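Local coordinates for manganese-binding protein (Chlamydia trachomatis, PDB 6NSI) that binds iron, and also manganese and nickel, and hands the metal to the permease of an ABC transporter for import into the cell, at residues E45-L59 against L67-G81. Numbering follows the deposited sequence.
Sequences EDRMAMSQLIFCNGL and LRKHLEGNPKVVDLG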
loop_
_atom_site.group_PDB
_atom_site.type_symbol
_atom_site.label_atom_id
_atom_site.label_comp_id
_atom_site.label_asym_id
_atom_site.label_seq_id
_atom_site.Cartn_x
_atom_site.Cartn_y
_atom_site.Cartn_z
ATOM N N GLU A 45 17.189 -6.152 15.991
ATOM C CA GLU A 45 18.188 -5.142 16.338
ATOM C C GLU A 45 19.511 -5.406 15.627
ATOM O O GLU A 45 20.185 -4.470 15.171
ATOM C CB GLU A 45 18.386 -5.120 17.854
ATOM C CG GLU A 45 19.234 -3.966 18.382
ATOM C CD GLU A 45 19.224 -3.887 19.901
ATOM O OE1 GLU A 45 19.651 -4.868 20.554
ATOM O OE2 GLU A 45 18.787 -2.843 20.435
ATOM N N ASP A 46 19.897 -6.684 15.533
ATOM C CA ASP A 46 21.124 -7.059 14.840
ATOM C C ASP A 46 20.996 -6.891 13.334
ATOM O O ASP A 46 21.988 -6.584 12.661
ATOM C CB ASP A 46 21.503 -8.504 15.171
ATOM C CG ASP A 46 21.665 -8.742 16.660
ATOM O OD1 ASP A 46 22.224 -7.862 17.361
ATOM O OD2 ASP A 46 21.236 -9.818 17.124
ATOM N N ARG A 47 19.793 -7.109 12.785
ATOM C CA ARG A 47 19.579 -6.861 11.364
ATOM C C ARG A 47 19.798 -5.389 11.042
ATOM O O ARG A 47 20.410 -5.048 10.022
ATOM C CB ARG A 47 18.170 -7.309 10.962
ATOM C CG ARG A 47 18.020 -8.809 10.972
ATOM C CD ARG A 47 16.573 -9.279 10.927
ATOM N NE ARG A 47 16.523 -10.736 10.836
ATOM C CZ ARG A 47 16.042 -11.540 11.782
ATOM N NH1 ARG A 47 15.527 -11.047 12.908
ATOM N NH2 ARG A 47 16.059 -12.852 11.585
ATOM N N MET A 48 19.333 -4.501 11.924
ATOM C CA MET A 48 19.615 -3.083 11.745
ATOM C C MET A 48 21.102 -2.798 11.906
ATOM O O MET A 48 21.680 -2.020 11.136
ATOM C CB MET A 48 18.799 -2.265 12.741
ATOM C CG MET A 48 17.277 -2.313 12.484
ATOM S SD MET A 48 16.384 -1.417 13.774
ATOM C CE MET A 48 14.669 -1.752 13.278
ATOM N N ALA A 49 21.732 -3.435 12.896
ATOM C CA ALA A 49 23.124 -3.144 13.214
ATOM C C ALA A 49 24.057 -3.526 12.066
ATOM O O ALA A 49 24.983 -2.772 11.735
ATOM C CB ALA A 49 23.514 -3.868 14.501
ATOM N N MET A 50 23.831 -4.685 11.438
ATOM C CA MET A 50 24.681 -5.097 10.323
ATOM C C MET A 50 24.355 -4.396 9.001
ATOM O O MET A 50 25.114 -4.557 8.038
ATOM C CB MET A 50 24.591 -6.614 10.125
ATOM C CG MET A 50 23.421 -7.060 9.260
ATOM S SD MET A 50 23.176 -8.852 9.258
ATOM C CE MET A 50 22.756 -9.139 10.980
ATOM N N SER A 51 23.273 -3.623 8.924
ATOM C CA SER A 51 22.846 -3.031 7.664
ATOM C C SER A 51 23.483 -1.665 7.423
ATOM O O SER A 51 23.892 -0.965 8.352
ATOM C CB SER A 51 21.325 -2.905 7.633
ATOM O OG SER A 51 20.754 -4.166 7.343
ATOM N N GLN A 52 23.562 -1.288 6.144
ATOM C CA GLN A 52 24.124 0.006 5.763
ATOM C C GLN A 52 23.059 1.082 5.613
ATOM O O GLN A 52 23.365 2.274 5.765
ATOM C CB GLN A 52 24.899 -0.102 4.444
ATOM C CG GLN A 52 26.088 -1.058 4.466
ATOM C CD GLN A 52 27.097 -0.738 5.556
ATOM O OE1 GLN A 52 27.458 0.424 5.769
ATOM N NE2 GLN A 52 27.560 -1.774 6.254
ATOM N N LEU A 53 21.832 0.682 5.290
ATOM C CA LEU A 53 20.710 1.583 5.074
ATOM C C LEU A 53 19.460 0.868 5.563
ATOM O O LEU A 53 19.341 -0.348 5.391
ATOM C CB LEU A 53 20.555 1.956 3.591
ATOM C CG LEU A 53 21.559 2.898 2.917
ATOM C CD1 LEU A 53 21.302 2.953 1.412
ATOM C CD2 LEU A 53 21.481 4.283 3.536
ATOM N N ILE A 54 18.543 1.620 6.175
ATOM C CA ILE A 54 17.253 1.096 6.648
ATOM C C ILE A 54 16.150 1.886 5.960
ATOM O O ILE A 54 15.947 3.070 6.263
ATOM C CB ILE A 54 17.107 1.195 8.166
ATOM C CG1 ILE A 54 18.184 0.359 8.862
ATOM C CG2 ILE A 54 15.704 0.761 8.587
ATOM C CD1 ILE A 54 18.246 0.582 10.367
ATOM N N PHE A 55 15.423 1.229 5.061
ATOM C CA PHE A 55 14.384 1.881 4.271
ATOM C C PHE A 55 13.026 1.733 4.966
ATOM O O PHE A 55 12.543 0.613 5.171
ATOM C CB PHE A 55 14.358 1.294 2.859
ATOM C CG PHE A 55 15.470 1.796 1.973
ATOM C CD1 PHE A 55 16.569 0.995 1.696
ATOM C CD2 PHE A 55 15.411 3.067 1.414
ATOM C CE1 PHE A 55 17.596 1.455 0.875
ATOM C CE2 PHE A 55 16.438 3.532 0.587
ATOM C CZ PHE A 55 17.526 2.726 0.323
ATOM N N CYS A 56 12.431 2.871 5.340
ATOM C CA CYS A 56 11.153 2.952 6.036
ATOM C C CYS A 56 10.106 3.624 5.166
ATOM O O CYS A 56 10.423 4.460 4.309
ATOM C CB CYS A 56 11.269 3.758 7.327
ATOM S SG CYS A 56 12.521 3.128 8.423
ATOM N N ASN A 57 8.846 3.284 5.432
ATOM C CA ASN A 57 7.735 3.945 4.755
ATOM C C ASN A 57 7.518 5.348 5.295
ATOM O O ASN A 57 7.182 6.261 4.534
ATOM C CB ASN A 57 6.446 3.137 4.923
ATOM C CG ASN A 57 5.313 3.676 4.080
ATOM O OD1 ASN A 57 5.189 3.308 2.924
ATOM N ND2 ASN A 57 4.469 4.543 4.656
ATOM N N GLY A 58 7.717 5.533 6.603
ATOM C CA GLY A 58 7.319 6.762 7.257
ATOM C C GLY A 58 5.802 6.821 7.320
ATOM O O GLY A 58 5.110 5.802 7.242
ATOM N N LEU A 59 5.290 8.049 7.459
ATOM C CA LEU A 59 3.849 8.319 7.492
ATOM C C LEU A 59 3.156 7.511 8.584
ATOM O O LEU A 59 1.969 7.182 8.471
ATOM C CB LEU A 59 3.191 8.060 6.128
ATOM C CG LEU A 59 3.946 8.546 4.876
ATOM C CD1 LEU A 59 3.226 8.148 3.581
ATOM C CD2 LEU A 59 4.185 10.047 4.912
ATOM N N LEU A 67 9.950 0.003 17.152
ATOM C CA LEU A 67 10.601 0.552 15.967
ATOM C C LEU A 67 10.989 2.012 16.174
ATOM O O LEU A 67 12.046 2.448 15.700
ATOM C CB LEU A 67 9.685 0.394 14.749
ATOM C CG LEU A 67 9.285 -1.041 14.351
ATOM C CD1 LEU A 67 8.097 -1.075 13.382
ATOM C CD2 LEU A 67 10.462 -1.803 13.758
ATOM N N ARG A 68 10.157 2.780 16.892
ATOM C CA ARG A 68 10.479 4.183 17.141
ATOM C C ARG A 68 11.786 4.339 17.917
ATOM O O ARG A 68 12.553 5.271 17.650
ATOM C CB ARG A 68 9.340 4.869 17.885
ATOM C CG ARG A 68 8.173 5.274 17.018
ATOM C CD ARG A 68 6.902 5.285 17.846
ATOM N NE ARG A 68 6.401 6.637 18.087
ATOM C CZ ARG A 68 5.582 7.288 17.264
ATOM N NH1 ARG A 68 5.179 6.708 16.139
ATOM N NH2 ARG A 68 5.173 8.519 17.557
ATOM N N LYS A 69 12.056 3.444 18.885
ATOM C CA LYS A 69 13.326 3.501 19.625
ATOM C C LYS A 69 14.510 3.416 18.675
ATOM O O LYS A 69 15.482 4.177 18.796
ATOM C CB LYS A 69 13.439 2.363 20.645
ATOM C CG LYS A 69 12.330 2.239 21.669
ATOM C CD LYS A 69 12.556 1.050 22.644
ATOM C CE LYS A 69 13.058 -0.230 21.940
ATOM N NZ LYS A 69 12.223 -1.466 22.170
ATOM N N HIS A 70 14.440 2.482 17.723
ATOM C CA HIS A 70 15.567 2.129 16.877
ATOM C C HIS A 70 15.656 2.955 15.604
ATOM O O HIS A 70 16.736 3.024 15.008
ATOM C CB HIS A 70 15.493 0.643 16.516
ATOM C CG HIS A 70 15.699 -0.273 17.684
ATOM N ND1 HIS A 70 14.703 -0.553 18.598
ATOM C CD2 HIS A 70 16.787 -0.969 18.086
ATOM C CE1 HIS A 70 15.172 -1.381 19.516
ATOM N NE2 HIS A 70 16.433 -1.651 19.226
ATOM N N LEU A 71 14.563 3.582 15.172
ATOM C CA LEU A 71 14.537 4.280 13.892
ATOM C C LEU A 71 14.627 5.792 14.025
ATOM O O LEU A 71 15.246 6.446 13.177
ATOM C CB LEU A 71 13.264 3.924 13.119
ATOM C CG LEU A 71 13.050 2.468 12.704
ATOM C CD1 LEU A 71 11.727 2.332 11.916
ATOM C CD2 LEU A 71 14.240 1.953 11.911
ATOM N N GLU A 72 14.000 6.363 15.053
ATOM C CA GLU A 72 14.026 7.805 15.255
ATOM C C GLU A 72 15.441 8.235 15.639
ATOM O O GLU A 72 16.003 7.742 16.623
ATOM C CB GLU A 72 13.002 8.205 16.324
ATOM C CG GLU A 72 11.550 8.181 15.794
ATOM C CD GLU A 72 10.465 8.332 16.869
ATOM O OE1 GLU A 72 10.768 8.220 18.077
ATOM O OE2 GLU A 72 9.289 8.553 16.495
ATOM N N GLY A 73 16.034 9.120 14.839
ATOM C CA GLY A 73 17.393 9.572 15.075
ATOM C C GLY A 73 18.479 8.673 14.525
ATOM O O GLY A 73 19.666 8.948 14.745
ATOM N N ASN A 74 18.112 7.608 13.823
ATOM C CA ASN A 74 19.071 6.676 13.255
ATOM C C ASN A 74 19.556 7.201 11.907
ATOM O O ASN A 74 18.741 7.341 10.980
ATOM C CB ASN A 74 18.427 5.309 13.096
ATOM C CG ASN A 74 19.421 4.232 12.784
ATOM O OD1 ASN A 74 20.347 4.438 12.004
ATOM N ND2 ASN A 74 19.238 3.064 13.387
ATOM N N PRO A 75 20.852 7.495 11.751
ATOM C CA PRO A 75 21.346 8.014 10.461
ATOM C C PRO A 75 21.199 7.039 9.302
ATOM O O PRO A 75 21.262 7.470 8.148
ATOM C CB PRO A 75 22.830 8.313 10.740
ATOM C CG PRO A 75 22.988 8.250 12.229
ATOM C CD PRO A 75 21.932 7.332 12.742
ATOM N N LYS A 76 21.012 5.740 9.567
ATOM C CA LYS A 76 20.779 4.776 8.495
ATOM C C LYS A 76 19.383 4.878 7.886
ATOM O O LYS A 76 19.151 4.302 6.819
ATOM C CB LYS A 76 20.962 3.344 9.000
ATOM C CG LYS A 76 22.334 3.019 9.512
ATOM C CD LYS A 76 22.404 1.590 10.010
ATOM C CE LYS A 76 23.808 1.293 10.513
ATOM N NZ LYS A 76 23.922 -0.049 11.151
ATOM N N VAL A 77 18.438 5.556 8.537
ATOM C CA VAL A 77 17.041 5.496 8.101
ATOM C C VAL A 77 16.834 6.383 6.879
ATOM O O VAL A 77 17.208 7.564 6.878
ATOM C CB VAL A 77 16.086 5.892 9.239
ATOM C CG1 VAL A 77 14.695 6.087 8.693
ATOM C CG2 VAL A 77 16.077 4.822 10.332
ATOM N N VAL A 78 16.256 5.799 5.832
ATOM C CA VAL A 78 15.716 6.520 4.686
ATOM C C VAL A 78 14.196 6.502 4.835
ATOM O O VAL A 78 13.572 5.441 4.720
ATOM C CB VAL A 78 16.147 5.881 3.358
ATOM C CG1 VAL A 78 15.417 6.546 2.200
ATOM C CG2 VAL A 78 17.667 5.953 3.178
ATOM N N ASP A 79 13.603 7.664 5.125
ATOM C CA ASP A 79 12.158 7.806 5.337
ATOM C C ASP A 79 11.521 8.179 4.001
ATOM O O ASP A 79 11.424 9.353 3.633
ATOM C CB ASP A 79 11.870 8.845 6.416
ATOM C CG ASP A 79 10.390 8.913 6.799
ATOM O OD1 ASP A 79 9.524 8.726 5.921
ATOM O OD2 ASP A 79 10.098 9.184 7.982
ATOM N N LEU A 80 11.061 7.162 3.274
ATOM C CA LEU A 80 10.609 7.379 1.902
ATOM C C LEU A 80 9.423 8.340 1.840
ATOM O O LEU A 80 9.373 9.214 0.968
ATOM C CB LEU A 80 10.270 6.035 1.252
ATOM C CG LEU A 80 11.481 5.113 1.044
ATOM C CD1 LEU A 80 11.060 3.673 0.757
ATOM C CD2 LEU A 80 12.378 5.654 -0.082
ATOM N N GLY A 81 8.463 8.200 2.761
ATOM C CA GLY A 81 7.305 9.086 2.753
ATOM C C GLY A 81 7.650 10.525 3.090
ATOM O O GLY A 81 7.063 11.462 2.537
#
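Lys-76 lays its aliphatic chain over the turn that closes helix 45-50, fully extended from CG onward, so that its ammonium reaches the carbonyls at the C-terminal end of the helix and just beyond it. Lys-76 NZ donates to Ser-51 O at 2.9 Å, in that carbonyl's plane, and to Met-48 O at 3.0 Å; Ser-51 N reaches the latter oxygen from the opposite face of its plane. A lysine suits this place because a positive charge probably offsets the negative C-terminal end of the helix dipole. At the other end of the helix Glu-45, with CG anti to the backbone N (chi1 -171°), runs out to His-70. His-70 NE2 donates to Glu-45 OE2 at 2.9 Å, with the oxygen close to the plane of the imidazole, although the N-H comes at the carboxylate from above the carboxylate plane. Between these polar ends the unbranched, flexible Met-48 places SD 3.5 Å from His-70 CB and turns CE to Leu-71.

Strands 54-56 and 77-79 are the parallel neighbours of a beta-alpha-beta unit whose connecting helix is 65-71, at one edge of a four-stranded sheet. Their ladder begins with Ile-54 N to Lys-76 O and continues through Val-78 to Leu-80 N on Cys-56 O. On the face toward the connecting helix, Leu-71 divides its branches: CD2 packs on Ile-54 CG2 at 3.8 Å, and CD1 on Cys-56 SG at 3.7 Å, where a small, weakly polar thiol also fits beside Val-77 CG1. On the other face Phe-55 lies alongside the beta-branched Val-78, its CD2 3.5 Å from Val-78 CB, and helices 9-19 and 107-124 pack against the phenyl ring. Where the strands end, Asp-79 caps Gln-82 N, and its OD1 lies 3.2 Å from the CA of Gly-58, a spot with no room for a side chain.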